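PDB 2HB6: leucine aminopeptidase 1 from Caenorhabditis elegans, which removes amino acids, preferably leucine, from the N-terminus of peptides as a two-metal M17 aminopeptidase and probably serves in digestion. Local coordinates for residues A248-G253 and L339-G344; K252-D257 and K273-G278; T362-Q367 and P432-A437. The protein carries 1 engineered substitution. All coordinates share one frame; numbering follows the deposited sequence.

Contact 1: A248-G253 and L339-G344; sequences ALVGKG and LILADG. With NA (sodium ion), chain F.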
loop_
_atom_site.group_PDB
_atom_site.type_symbol
_atom_site.label_atom_id
_atom_site.label_comp_id
_atom_site.label_asym_id
_atom_site.label_seq_id
_atom_site.Cartn_x
_atom_site.Cartn_y
_atom_site.Cartn_z
ATOM N N ALA A 248 33.656 24.820 -13.473
ATOM C CA ALA A 248 33.586 23.393 -13.168
ATOM C C ALA A 248 32.246 22.797 -13.564
ATOM O O ALA A 248 31.190 23.355 -13.262
ATOM C CB ALA A 248 33.877 23.131 -11.704
ATOM N N LEU A 249 32.303 21.656 -14.255
ATOM C CA LEU A 249 31.121 20.844 -14.563
ATOM C C LEU A 249 31.154 19.572 -13.703
ATOM O O LEU A 249 31.919 18.640 -13.972
ATOM C CB LEU A 249 31.123 20.455 -16.054
ATOM C CG LEU A 249 31.257 21.632 -17.024
ATOM C CD1 LEU A 249 31.536 21.164 -18.430
ATOM C CD2 LEU A 249 30.012 22.523 -16.986
ATOM N N VAL A 250 30.349 19.558 -12.653
ATOM C CA VAL A 250 30.346 18.452 -11.692
ATOM C C VAL A 250 29.170 17.535 -12.056
ATOM O O VAL A 250 28.052 18.000 -12.205
ATOM C CB VAL A 250 30.212 18.975 -10.236
ATOM C CG1 VAL A 250 30.325 17.821 -9.220
ATOM C CG2 VAL A 250 31.300 20.052 -9.958
ATOM N N GLY A 251 29.427 16.241 -12.229
ATOM C CA GLY A 251 28.397 15.327 -12.710
ATOM C C GLY A 251 28.162 14.171 -11.758
ATOM O O GLY A 251 29.107 13.610 -11.220
ATOM N N LYS A 252 26.893 13.808 -11.552
ATOM C CA LYS A 252 26.556 12.665 -10.714
ATOM C C LYS A 252 26.687 11.380 -11.508
ATOM O O LYS A 252 25.944 11.159 -12.476
ATOM C CB LYS A 252 25.128 12.796 -10.176
ATOM C CG LYS A 252 24.640 11.570 -9.393
ATOM C CD LYS A 252 23.121 11.646 -9.207
ATOM C CE LYS A 252 22.658 10.330 -8.665
ATOM N NZ LYS A 252 21.222 10.334 -8.209
ATOM N N GLY A 253 27.624 10.531 -11.086
ATOM C CA GLY A 253 27.947 9.302 -11.822
ATOM C C GLY A 253 27.654 8.058 -11.013
ATOM O O GLY A 253 28.536 7.212 -10.805
ATOM N N LEU A 339 24.854 13.502 -1.817
ATOM C CA LEU A 339 26.024 13.439 -0.925
ATOM C C LEU A 339 27.321 13.493 -1.746
ATOM O O LEU A 339 28.255 14.221 -1.409
ATOM C CB LEU A 339 26.017 12.172 -0.063
ATOM C CG LEU A 339 24.896 12.033 0.988
ATOM C CD1 LEU A 339 24.926 10.649 1.636
ATOM C CD2 LEU A 339 25.029 13.113 2.035
ATOM N N ILE A 340 27.381 12.714 -2.822
ATOM C CA ILE A 340 28.618 12.652 -3.607
ATOM C C ILE A 340 28.860 13.994 -4.317
ATOM O O ILE A 340 30.012 14.432 -4.457
ATOM C CB ILE A 340 28.661 11.419 -4.553
ATOM C CG1 ILE A 340 27.748 11.615 -5.775
ATOM C CG2 ILE A 340 28.265 10.135 -3.759
ATOM C CD1 ILE A 340 27.869 10.508 -6.877
ATOM N N LEU A 341 27.766 14.654 -4.718
ATOM C CA LEU A 341 27.831 15.960 -5.377
ATOM C C LEU A 341 28.285 17.074 -4.437
ATOM O O LEU A 341 28.975 17.999 -4.861
ATOM C CB LEU A 341 26.483 16.329 -5.990
ATOM C CG LEU A 341 26.128 15.538 -7.248
ATOM C CD1 LEU A 341 24.687 15.767 -7.583
ATOM C CD2 LEU A 341 27.044 15.889 -8.423
ATOM N N ALA A 342 27.893 16.986 -3.164
ATOM C CA ALA A 342 28.376 17.911 -2.133
ATOM C C ALA A 342 29.912 17.924 -2.044
ATOM O O ALA A 342 30.513 18.986 -1.852
ATOM C CB ALA A 342 27.783 17.539 -0.770
ATOM N N ASP A 343 30.534 16.749 -2.166
ATOM C CA ASP A 343 32.007 16.658 -2.176
ATOM C C ASP A 343 32.557 17.205 -3.489
ATOM O O ASP A 343 33.523 17.952 -3.489
ATOM C CB ASP A 343 32.467 15.213 -2.013
ATOM C CG ASP A 343 32.376 14.711 -0.580
ATOM O OD1 ASP A 343 32.041 15.487 0.352
ATOM O OD2 ASP A 343 32.636 13.512 -0.397
ATOM N N GLY A 344 31.947 16.813 -4.603
ATOM C CA GLY A 344 32.347 17.325 -5.932
ATOM C C GLY A 344 32.342 18.847 -6.048
ATOM O O GLY A 344 33.296 19.442 -6.542
HETATM NA NA NA F . 20.830 8.250 -7.277
#
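Val250 and Lys252 on strand 248-253 face Leu341 and Gly344 on helix 339-344, which runs nearly antiparallel to the strand at 156°, with the two axes 8.5 Å apart at their closest. This is a helix laid on the face of a beta sheet, as in an alpha/beta domain, and no hydrogen bond crosses it. The nearest backbone approach falls where the helix has a glycine: CG1 of Val250, swung anti to its own backbone N (chi1 -175°), rests 3.9 Å from CA of Gly344. A CB on Gly344 would run into that methyl. Leu341 occupies the middle of the interface. Its CD2 methyl lies 3.8 Å from the backbone N of Lys252 and also meets Val250 CG1, the valine and leucine side chains passing each other in opposite directions. The other methyl, CD1, touches CB of Lys252 at 4.0 Å. Shortening Leu341 to an alanine is likely to open a gap beside Gly251 and strip Val250 CG1 and Lys252 CB of their leucine contacts. Ile340 adds its CD1 methyl, 4.2 Å from CG of Lys252. Beyond that point the extended lysine chain leaves the helix, and NZ binds a sodium ion at 2.3 Å, in a position assigned by similarity to zinc. The strand lies between strands 356-361 and 297-307 of the catalytic sheet; Leu341 also touches Asp359 and Ala361 on the former, Ile340 touches Cys303 and Val305 on the latter, and helix 218-224 packs against Ile340 from outside the pair.

Contact 2: K252-D257 and K273-G278; sequences KGVVYD and KRDMGG. With NA (sodium ion), chain F; NA (sodium ion), chain G.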
loop_
_atom_site.group_PDB
_atom_site.type_symbol
_atom_site.label_atom_id
_atom_site.label_comp_id
_atom_site.label_asym_id
_atom_site.label_seq_id
_atom_site.Cartn_x
_atom_site.Cartn_y
_atom_site.Cartn_z
ATOM N N LYS A 252 26.893 13.808 -11.552
ATOM C CA LYS A 252 26.556 12.665 -10.714
ATOM C C LYS A 252 26.687 11.380 -11.508
ATOM O O LYS A 252 25.944 11.159 -12.476
ATOM C CB LYS A 252 25.128 12.796 -10.176
ATOM C CG LYS A 252 24.640 11.570 -9.393
ATOM C CD LYS A 252 23.121 11.646 -9.207
ATOM C CE LYS A 252 22.658 10.330 -8.665
ATOM N NZ LYS A 252 21.222 10.334 -8.209
ATOM N N GLY A 253 27.624 10.531 -11.086
ATOM C CA GLY A 253 27.947 9.302 -11.822
ATOM C C GLY A 253 27.654 8.058 -11.013
ATOM O O GLY A 253 28.536 7.212 -10.805
ATOM N N VAL A 254 26.408 7.936 -10.570
ATOM C CA VAL A 254 25.958 6.737 -9.864
ATOM C C VAL A 254 25.654 5.658 -10.893
ATOM O O VAL A 254 24.620 5.691 -11.567
ATOM C CB VAL A 254 24.733 7.029 -8.936
ATOM C CG1 VAL A 254 24.209 5.729 -8.315
ATOM C CG2 VAL A 254 25.161 7.992 -7.804
ATOM N N VAL A 255 26.582 4.717 -11.050
ATOM C CA VAL A 255 26.473 3.741 -12.150
ATOM C C VAL A 255 25.271 2.799 -11.948
ATOM O O VAL A 255 24.696 2.293 -12.907
ATOM C CB VAL A 255 27.793 2.937 -12.353
ATOM C CG1 VAL A 255 28.937 3.898 -12.706
ATOM C CG2 VAL A 255 28.158 2.120 -11.099
ATOM N N TYR A 256 24.897 2.600 -10.684
ATOM C CA TYR A 256 23.630 1.968 -10.331
ATOM C C TYR A 256 23.215 2.380 -8.929
ATOM O O TYR A 256 24.040 2.408 -8.024
ATOM C CB TYR A 256 23.757 0.435 -10.349
ATOM C CG TYR A 256 22.400 -0.208 -10.437
ATOM C CD1 TYR A 256 21.778 -0.379 -11.678
ATOM C CD2 TYR A 256 21.715 -0.598 -9.293
ATOM C CE1 TYR A 256 20.528 -0.930 -11.778
ATOM C CE2 TYR A 256 20.456 -1.176 -9.381
ATOM C CZ TYR A 256 19.880 -1.338 -10.623
ATOM O OH TYR A 256 18.648 -1.903 -10.727
ATOM N N ASP A 257 21.929 2.671 -8.755
ATOM C CA ASP A 257 21.371 2.957 -7.439
ATOM C C ASP A 257 20.299 1.921 -7.060
ATOM O O ASP A 257 19.199 1.949 -7.607
ATOM C CB ASP A 257 20.720 4.333 -7.482
ATOM C CG ASP A 257 20.416 4.882 -6.105
ATOM O OD1 ASP A 257 20.799 4.290 -5.073
ATOM O OD2 ASP A 257 19.793 5.960 -6.074
ATOM N N LYS A 273 20.307 2.009 -13.737
ATOM C CA LYS A 273 21.549 2.209 -14.543
ATOM C C LYS A 273 21.688 3.661 -15.053
ATOM O O LYS A 273 22.786 4.101 -15.427
ATOM C CB LYS A 273 21.556 1.254 -15.758
ATOM C CG LYS A 273 20.656 1.709 -16.916
ATOM C CD LYS A 273 20.553 0.650 -18.032
ATOM C CE LYS A 273 19.429 0.985 -19.006
ATOM N NZ LYS A 273 19.492 0.094 -20.213
ATOM N N ARG A 274 20.578 4.403 -15.077
ATOM C CA ARG A 274 20.542 5.707 -15.753
ATOM C C ARG A 274 20.949 6.827 -14.795
ATOM O O ARG A 274 21.019 7.989 -15.182
ATOM C CB ARG A 274 19.155 5.976 -16.373
ATOM C CG ARG A 274 18.766 4.952 -17.462
ATOM C CD ARG A 274 17.577 5.400 -18.341
ATOM N NE ARG A 274 17.031 4.239 -19.056
ATOM C CZ ARG A 274 15.774 3.815 -18.990
ATOM N NH1 ARG A 274 14.869 4.469 -18.272
ATOM N NH2 ARG A 274 15.418 2.733 -19.667
ATOM N N ASP A 275 21.276 6.453 -13.557
ATOM C CA ASP A 275 21.589 7.413 -12.501
ATOM C C ASP A 275 23.003 8.023 -12.610
ATOM O O ASP A 275 23.448 8.758 -11.726
ATOM C CB ASP A 275 21.413 6.735 -11.147
ATOM C CG ASP A 275 20.775 7.643 -10.121
ATOM O OD1 ASP A 275 20.039 8.588 -10.483
ATOM O OD2 ASP A 275 21.026 7.419 -8.919
ATOM N N MET A 276 23.700 7.692 -13.695
ATOM C CA MET A 276 24.982 8.307 -14.030
ATOM C C MET A 276 24.849 9.260 -15.221
ATOM O O MET A 276 25.852 9.704 -15.779
ATOM C CB MET A 276 26.089 7.233 -14.256
ATOM C CG MET A 276 25.691 6.004 -15.103
ATOM S SD MET A 276 24.791 6.360 -16.631
ATOM C CE MET A 276 26.177 6.990 -17.586
ATOM N N GLY A 277 23.605 9.590 -15.586
ATOM C CA GLY A 277 23.329 10.494 -16.710
ATOM C C GLY A 277 23.942 11.882 -16.588
ATOM O O GLY A 277 24.359 12.476 -17.591
ATOM N N GLY A 278 24.004 12.403 -15.365
ATOM C CA GLY A 278 24.672 13.696 -15.135
ATOM C C GLY A 278 26.168 13.650 -15.424
ATOM O O GLY A 278 26.717 14.563 -16.064
HETATM NA NA NA F . 20.830 8.250 -7.277
HETATM NA NA NA G . 18.908 7.903 -5.321
HETATM O O HOH W 1 23.161 11.562 -12.703
HETATM O O HOH W 2 16.396 9.089 -6.289
#
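Lys252, Asp257 and Asp275 converge on one sodium ion, and the segments 252-257 and 273-278 are thereby joined through a shared metal. OD2 of Asp275 binds it at 1.9 Å, and OD2 of Asp257 at a longer 2.8 Å. The Asp257 oxygen also bridges to a second sodium at 2.3 Å, building the two-metal centre of M17 aminopeptidases, whose sites are assigned by similarity to zinc. Glu336 contributes to both metals. Lys252 crosses the Asp275 carboxylate obliquely, with NZ 3.0 Å from OD2, both atoms being ligands of the same ion. Outer partners steady the carboxylates: Asp275 OD1 bonds to Thr362, and Asp257 OD1 to Asn307 and Gly259.

Direct backbone hydrogen bonding is slight, a weak bond from Val254 N to Asp275 O. Water 1 does more, donating to the carbonyls of Lys252 and Asp275 and accepting from Gly278 N at 2.9 Å. The CA of Met276 adds a CA-H...O contact to Lys252 O.

In van der Waals packing, Val254 and Asp275 lie side by side, pointing the same way, with CG1 3.7 Å from OD2. Met276, in the N-cap position, has chi1 at 44°, which brings CG to 3.8 Å from CA of Val255. Tyr256 CD1 lies 3.5 Å from Lys273 N, oblique to the ring, and its OH bonds to Pro316 O of the second subunit.

Strand 256-257 meets the stretch leading into helix 277-290, whose start lies against Lys252 on strand 246-254. Helices 157-178 and 186-199 pack on Met276, and strand 297-307 on Val254 and Val255.

Contact 3: T362-Q367 and P432-A437; sequences TLTGAQ and PPSAVA
Leu363 and Thr364 face Ala437 and Ser434 where a loop following strand 356-361 of the catalytic alpha/beta domain meets the N-terminal part of helix 433-442. The loop closes in a type I beta turn, Thr364 to Gln367, that leads into helix 367-371.

Taken in order, Leu363 comes first, resting its CD2 methyl on CB of Ala437 at 3.9 Å. Its backbone N is held by Asp457, and a sulfate, probably from the crystallisation liquor, lies beside its side chain.

Thr364 carries the polar part of the contact. With chi1 at 57°, OG1 stands between the backbone N and the carbonyl carbon, while CG2 lies anti to the carbonyl carbon. This division sends the two branches to different partners: CG2 packs on CB of Ala437, also at 3.9 Å, and OG1 accepts a hydrogen bond from OG of Ser434. The same OG1 bonds to Asp457 and takes a weak capping bond from Gln367 N at 123°, so several polar groups fix the rotation of the hydroxyl-bearing branch. Ala437 also touches Arg338, a predicted active-site residue, consistent with a place beside the active site.

Ala366 follows on the turn. Its CB methyl sits 3.8 Å from CB of Pro433, and Trp369 of the third subunit packs over both residues. Water 3 accepts from Ser434 N at 3.0 Å and donates a weak bond to Ala366 O, linking helix start and turn a second time.

Gln367 closes the segment with its amide turned away from helix 433-442: NE2 bonds to Ser371 OG and Gly372 O, and OE1 to Ala460 N. Its CB still approaches the serine hydroxyl, 3.7 Å from Ser434 OG, whose bond to Thr364 OG1 spans 2.9 Å.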
loop_
_atom_site.group_PDB
_atom_site.type_symbol
_atom_site.label_atom_id
_atom_site.label_comp_id
_atom_site.label_asym_id
_atom_site.label_seq_id
_atom_site.Cartn_x
_atom_site.Cartn_y
_atom_site.Cartn_z
ATOM N N THR A 362 20.812 13.341 -12.251
ATOM C CA THR A 362 19.483 12.737 -12.217
ATOM C C THR A 362 19.122 12.478 -10.742
ATOM O O THR A 362 19.461 11.439 -10.196
ATOM C CB THR A 362 19.488 11.377 -12.997
ATOM O OG1 THR A 362 20.508 10.531 -12.455
ATOM C CG2 THR A 362 19.794 11.598 -14.472
ATOM N N LEU A 363 18.532 13.450 -10.071
ATOM C CA LEU A 363 18.276 13.278 -8.653
ATOM C C LEU A 363 17.001 12.731 -8.116
ATOM O O LEU A 363 16.985 11.763 -7.390
ATOM C CB LEU A 363 18.483 14.570 -7.900
ATOM C CG LEU A 363 19.832 15.209 -7.794
ATOM C CD1 LEU A 363 19.808 16.260 -8.870
ATOM C CD2 LEU A 363 19.945 15.841 -6.438
ATOM N N THR A 364 15.936 13.458 -8.354
ATOM C CA THR A 364 14.680 13.099 -7.766
ATOM C C THR A 364 13.578 12.871 -8.758
ATOM O O THR A 364 13.537 13.480 -9.809
ATOM C CB THR A 364 14.238 14.253 -6.843
ATOM O OG1 THR A 364 14.162 15.463 -7.611
ATOM C CG2 THR A 364 15.298 14.570 -5.823
ATOM N N GLY A 365 12.661 12.007 -8.363
ATOM C CA GLY A 365 11.499 11.762 -9.154
ATOM C C GLY A 365 10.658 13.019 -8.977
ATOM O O GLY A 365 9.836 13.320 -9.824
ATOM N N ALA A 366 10.896 13.766 -7.891
ATOM C CA ALA A 366 10.141 14.979 -7.645
ATOM C C ALA A 366 10.389 16.029 -8.725
ATOM O O ALA A 366 9.537 16.906 -8.937
ATOM C CB ALA A 366 10.480 15.541 -6.288
ATOM N N GLN A 367 11.541 15.951 -9.405
ATOM C CA GLN A 367 11.873 16.948 -10.440
ATOM C C GLN A 367 10.774 17.046 -11.510
ATOM O O GLN A 367 10.395 18.142 -11.919
ATOM C CB GLN A 367 13.278 16.702 -11.035
ATOM C CG GLN A 367 13.601 17.510 -12.311
ATOM C CD GLN A 367 13.066 16.819 -13.571
ATOM O OE1 GLN A 367 13.305 15.626 -13.787
ATOM N NE2 GLN A 367 12.310 17.548 -14.370
ATOM N N PRO A 432 10.101 22.896 -2.347
ATOM C CA PRO A 432 9.922 21.799 -3.314
ATOM C C PRO A 432 11.014 20.740 -3.065
ATOM O O PRO A 432 12.165 21.104 -2.828
ATOM C CB PRO A 432 10.110 22.474 -4.681
ATOM C CG PRO A 432 10.318 23.928 -4.436
ATOM C CD PRO A 432 10.401 24.202 -2.970
ATOM N N PRO A 433 10.649 19.444 -3.008
ATOM C CA PRO A 433 11.691 18.441 -2.716
ATOM C C PRO A 433 12.952 18.488 -3.593
ATOM O O PRO A 433 14.057 18.281 -3.075
ATOM C CB PRO A 433 10.947 17.107 -2.884
ATOM C CG PRO A 433 9.513 17.452 -2.454
ATOM C CD PRO A 433 9.314 18.820 -3.121
ATOM N N SER A 434 12.795 18.780 -4.884
ATOM C CA SER A 434 13.944 18.925 -5.794
ATOM C C SER A 434 14.848 20.086 -5.429
ATOM O O SER A 434 16.072 19.989 -5.578
ATOM C CB SER A 434 13.476 19.083 -7.237
ATOM O OG SER A 434 12.678 17.972 -7.591
ATOM N N ALA A 435 14.248 21.176 -4.955
ATOM C CA ALA A 435 15.014 22.296 -4.401
ATOM C C ALA A 435 15.760 21.918 -3.134
ATOM O O ALA A 435 16.949 22.239 -2.979
ATOM C CB ALA A 435 14.111 23.506 -4.152
ATOM N N VAL A 436 15.061 21.241 -2.219
ATOM C CA VAL A 436 15.677 20.788 -0.985
ATOM C C VAL A 436 16.878 19.854 -1.236
ATOM O O VAL A 436 17.916 19.951 -0.558
ATOM C CB VAL A 436 14.627 20.152 -0.032
ATOM C CG1 VAL A 436 15.299 19.547 1.186
ATOM C CG2 VAL A 436 13.636 21.218 0.421
ATOM N N ALA A 437 16.743 18.964 -2.218
ATOM C CA ALA A 437 17.863 18.087 -2.626
ATOM C C ALA A 437 19.068 18.911 -3.088
ATOM O O ALA A 437 20.203 18.638 -2.697
ATOM C CB ALA A 437 17.404 17.132 -3.756
HETATM O O HOH W 3 10.259 19.028 -6.421
#

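How the contacts relate
All three contacts belong to the catalytic domain. Contacts 1 and 2 have centres about 12 Å apart and share Lys252 and Gly253 on strand 246-254. The strand is packed by helix 337-350 and then meets the start of helix 277-290; Ile340 CD1 touches Val254 CG2 between them. Contact 3, its centre about 15 Å from each of the others, opens later in the chain, just past the adjacent strand 356-361. It joins them through Thr362: its O lies 2.9 Å from Lys252 NZ, and its OG1 2.8 Å from Asp275 OD1, both probable hydrogen bonds. Segment 362-367 thus links the metal ligands Lys252 and Asp275 to helix 433-442.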